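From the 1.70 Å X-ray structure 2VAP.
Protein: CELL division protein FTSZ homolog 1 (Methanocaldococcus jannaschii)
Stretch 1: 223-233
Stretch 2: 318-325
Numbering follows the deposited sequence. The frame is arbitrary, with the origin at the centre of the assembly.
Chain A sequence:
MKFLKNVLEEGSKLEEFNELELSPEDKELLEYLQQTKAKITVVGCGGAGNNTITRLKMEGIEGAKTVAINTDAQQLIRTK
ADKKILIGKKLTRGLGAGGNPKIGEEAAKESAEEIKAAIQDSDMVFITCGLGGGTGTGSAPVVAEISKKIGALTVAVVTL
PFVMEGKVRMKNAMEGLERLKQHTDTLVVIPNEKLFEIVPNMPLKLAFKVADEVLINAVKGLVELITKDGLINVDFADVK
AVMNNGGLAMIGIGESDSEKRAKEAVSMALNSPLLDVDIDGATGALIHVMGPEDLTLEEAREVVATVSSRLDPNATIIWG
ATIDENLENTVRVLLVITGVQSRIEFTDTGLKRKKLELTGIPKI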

# COMPACT_ATOMS: atom_id res chain seq x y z
N VAL A 223 -6.78 -1.83 -0.14
CA VAL A 223 -7.46 -3.07 0.22
C VAL A 223 -8.98 -2.88 0.23
O VAL A 223 -9.71 -3.64 -0.41
CB VAL A 223 -6.99 -3.62 1.60
CG1 VAL A 223 -7.88 -4.77 2.07
CG2 VAL A 223 -5.54 -4.08 1.53
N GLU A 224 -9.44 -1.86 0.95
CA GLU A 224 -10.87 -1.65 1.17
C GLU A 224 -11.61 -1.10 -0.06
O GLU A 224 -12.84 -1.16 -0.13
CB GLU A 224 -11.12 -0.80 2.42
CG GLU A 224 -10.71 -1.53 3.71
CD GLU A 224 -11.11 -0.82 4.99
OE1 GLU A 224 -11.37 0.40 4.95
OE2 GLU A 224 -11.15 -1.49 6.04
N LEU A 225 -10.85 -0.59 -1.03
CA LEU A 225 -11.40 -0.27 -2.35
C LEU A 225 -12.05 -1.52 -2.95
O LEU A 225 -13.08 -1.44 -3.62
CB LEU A 225 -10.29 0.26 -3.27
CG LEU A 225 -10.64 0.70 -4.69
CD1 LEU A 225 -11.50 1.96 -4.69
CD2 LEU A 225 -9.37 0.92 -5.50
N ILE A 226 -11.45 -2.68 -2.67
CA ILE A 226 -11.95 -3.97 -3.13
C ILE A 226 -12.92 -4.61 -2.13
O ILE A 226 -13.99 -5.09 -2.51
CB ILE A 226 -10.79 -4.97 -3.41
CG1 ILE A 226 -9.74 -4.33 -4.33
CG2 ILE A 226 -11.31 -6.28 -4.00
CD1 ILE A 226 -8.39 -5.01 -4.32
N THR A 227 -12.56 -4.59 -0.84
CA THR A 227 -13.22 -5.43 0.17
C THR A 227 -14.39 -4.80 0.91
O THR A 227 -15.31 -5.50 1.33
CB THR A 227 -12.22 -5.94 1.23
OG1 THR A 227 -11.69 -4.83 1.96
CG2 THR A 227 -11.08 -6.72 0.59
N LYS A 228 -14.36 -3.48 1.09
CA LYS A 228 -15.34 -2.79 1.92
C LYS A 228 -16.65 -2.53 1.18
O LYS A 228 -16.66 -2.31 -0.03
CB LYS A 228 -14.76 -1.48 2.46
CG LYS A 228 -15.59 -0.79 3.54
CD LYS A 228 -14.86 0.41 4.12
CE LYS A 228 -15.71 1.12 5.16
NZ LYS A 228 -14.95 2.19 5.86
N ASP A 229 -17.76 -2.58 1.93
CA ASP A 229 -19.06 -2.18 1.41
C ASP A 229 -18.99 -0.72 0.98
O ASP A 229 -18.47 0.12 1.72
CB ASP A 229 -20.13 -2.36 2.48
CG ASP A 229 -21.52 -2.08 1.96
OD1 ASP A 229 -22.04 -0.97 2.20
OD2 ASP A 229 -22.10 -2.97 1.30
N GLY A 230 -19.48 -0.42 -0.21
CA GLY A 230 -19.40 0.94 -0.73
C GLY A 230 -20.60 1.39 -1.53
O GLY A 230 -21.48 0.59 -1.87
N LEU A 231 -20.63 2.69 -1.82
CA LEU A 231 -21.58 3.26 -2.78
C LEU A 231 -21.29 2.64 -4.14
O LEU A 231 -22.20 2.23 -4.86
CB LEU A 231 -21.43 4.78 -2.86
CG LEU A 231 -21.91 5.67 -1.71
CD1 LEU A 231 -20.89 5.73 -0.58
CD2 LEU A 231 -22.18 7.07 -2.24
N ILE A 232 -19.99 2.59 -4.47
CA ILE A 232 -19.49 1.95 -5.68
C ILE A 232 -18.40 0.96 -5.29
O ILE A 232 -17.31 1.36 -4.85
CB ILE A 232 -18.93 3.00 -6.68
CG1 ILE A 232 -20.01 4.00 -7.10
CG2 ILE A 232 -18.29 2.31 -7.90
CD1 ILE A 232 -21.21 3.41 -7.82
N ASN A 233 -18.69 -0.32 -5.44
CA ASN A 233 -17.72 -1.37 -5.17
C ASN A 233 -16.92 -1.70 -6.43
O ASN A 233 -17.39 -1.50 -7.55
CB ASN A 233 -18.40 -2.63 -4.63
CG ASN A 233 -17.41 -3.70 -4.17
OD1 ASN A 233 -17.53 -4.87 -4.53
ND2 ASN A 233 -16.42 -3.29 -3.37
N ILE A 318 -9.63 3.20 -12.56
CA ILE A 318 -10.58 2.41 -11.79
C ILE A 318 -10.88 3.14 -10.48
O ILE A 318 -9.97 3.63 -9.81
CB ILE A 318 -10.05 0.97 -11.53
CG1 ILE A 318 -9.93 0.18 -12.84
CG2 ILE A 318 -10.92 0.23 -10.51
CD1 ILE A 318 -11.23 0.02 -13.64
N TRP A 319 -12.16 3.22 -10.11
CA TRP A 319 -12.58 4.02 -8.97
C TRP A 319 -13.64 3.36 -8.10
O TRP A 319 -14.41 2.51 -8.56
CB TRP A 319 -13.09 5.38 -9.45
CG TRP A 319 -14.40 5.31 -10.18
CD1 TRP A 319 -14.60 4.90 -11.47
CD2 TRP A 319 -15.69 5.66 -9.66
NE1 TRP A 319 -15.94 4.97 -11.78
CE2 TRP A 319 -16.63 5.44 -10.70
CE3 TRP A 319 -16.14 6.14 -8.43
CZ2 TRP A 319 -17.99 5.67 -10.53
CZ3 TRP A 319 -17.50 6.38 -8.27
CH2 TRP A 319 -18.41 6.15 -9.32
N GLY A 320 -13.67 3.75 -6.83
CA GLY A 320 -14.70 3.31 -5.89
C GLY A 320 -15.02 4.41 -4.90
O GLY A 320 -14.30 5.40 -4.79
N ALA A 321 -16.12 4.23 -4.17
CA ALA A 321 -16.55 5.19 -3.16
C ALA A 321 -17.14 4.46 -1.96
O ALA A 321 -18.02 3.61 -2.11
CB ALA A 321 -17.56 6.18 -3.74
N THR A 322 -16.64 4.79 -0.77
CA THR A 322 -17.10 4.17 0.48
C THR A 322 -17.37 5.20 1.56
O THR A 322 -16.85 6.32 1.52
CB THR A 322 -16.07 3.14 1.03
OG1 THR A 322 -14.85 3.82 1.37
CG2 THR A 322 -15.78 2.04 0.02
N ILE A 323 -18.19 4.81 2.53
CA ILE A 323 -18.46 5.64 3.70
C ILE A 323 -17.50 5.28 4.84
O ILE A 323 -17.38 4.11 5.21
CB ILE A 323 -19.93 5.50 4.18
CG1 ILE A 323 -20.89 5.98 3.09
CG2 ILE A 323 -20.16 6.30 5.47
CD1 ILE A 323 -22.28 5.40 3.19
N ASP A 324 -16.81 6.29 5.36
CA ASP A 324 -15.99 6.14 6.56
C ASP A 324 -16.72 6.82 7.71
O ASP A 324 -16.92 8.04 7.70
CB ASP A 324 -14.61 6.76 6.34
CG ASP A 324 -13.62 6.44 7.46
OD1 ASP A 324 -14.04 5.90 8.52
OD2 ASP A 324 -12.42 6.72 7.28
N GLU A 325 -17.13 6.01 8.69
CA GLU A 325 -17.92 6.48 9.83
C GLU A 325 -17.18 7.48 10.73
O GLU A 325 -17.81 8.28 11.43
CB GLU A 325 -18.45 5.30 10.66
CG GLU A 325 -17.37 4.35 11.20
CD GLU A 325 -17.94 3.20 12.01
OE1 GLU A 325 -17.25 2.74 12.95
OE2 GLU A 325 -19.07 2.75 11.72
O HOH W 1 -13.80 3.93 4.00
O HOH W 2 -16.43 2.86 8.27
O HOH W 3 -19.60 2.39 2.49

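The first stretch is the C-terminal end of a helix, residues 223-227, followed by a loop that comes alongside the second stretch, whose residues 318-323 form a strand. Helix and strand run nearly at right angles, with an angle of 83° between their N-to-C directions and a closest axial approach of 8.5 Å. Within the helix, Thr-227 N and Ile-226 N both donate to Val-223 O at 3.0 Å, and Lys-228 N reaches Glu-224 O at 3.0 Å. Lys-228 is the first residue to leave helical backbone angles, and from there the chain comes alongside the strand, bringing the CA atoms of Gly-230 and Thr-322 within 4.1 Å.

The segment after the helix pairs with the strand through a single antiparallel bridge between Ile-232 and Ala-321. Ile-232 N donates to Ala-321 O at 3.2 Å and Ala-321 N returns a bond to Ile-232 O at 3.2 Å, both close to linear. Ala-321 O also accepts a weak hydrogen bond from Leu-231 N; the distance is short, 2.8 Å, but the angle at the hydrogen is only 122°. One carbonyl therefore receives two successive amides. Further along, water 3 takes over from direct pairing: it donates to Asp-229 O (2.7 Å) and accepts from Ile-323 N (2.8 Å), joining the two backbones.

Glycines permit the close approach at two points. Gly-230 CA lies 3.3 Å from Ala-321 O. An ideal CB built on Gly-230 would come within 2.6 Å of Ala-321 O, a clash. On the strand, a CB on Gly-320 would fall 2.8 Å from Leu-225 CD1. With none there, the leucine methyl packs against the strand backbone, with Leu-225 CD1 3.5 Å from Gly-320 N.

The apolar side chains reinforce the bridge. Ile-232 meets the indole of Trp-319, with Ile-232 CG1 3.5 Å from Trp-319 CH2. Ile-232 CG2 sits over the ring face, 4.1 Å from the centroid of the six-membered ring and 11° off its normal, a CH-pi contact in which the methyl faces the pi cloud. Although the CA-to-CB bond of Trp-319 points away from the first stretch, the side chain bends so that its ring returns to this contact. Leu-231 packs against both Ala-321 (CB to CB, 4.2 Å) and Ile-323, where Leu-231 CD1 approaches Ile-323 CG1 to 3.7 Å.

Lys-228 supplies the polar counterpart. Its side chain is fully extended, all four chi angles being t, and reaches obliquely across to the end of the strand, where Lys-228 NZ donates to Ile-323 O at 3.2 Å. Two waters extend its reach. Water 1 accepts from Lys-228 NZ at 2.8 Å and is hydrogen-bonded to Thr-322 OG1 at 2.8 Å, while water 2 accepts from both Lys-228 NZ (2.9 Å) and Glu-325 N (3.3 Å). In all, the two stretches bury 598 Å² of surface, counting both sides.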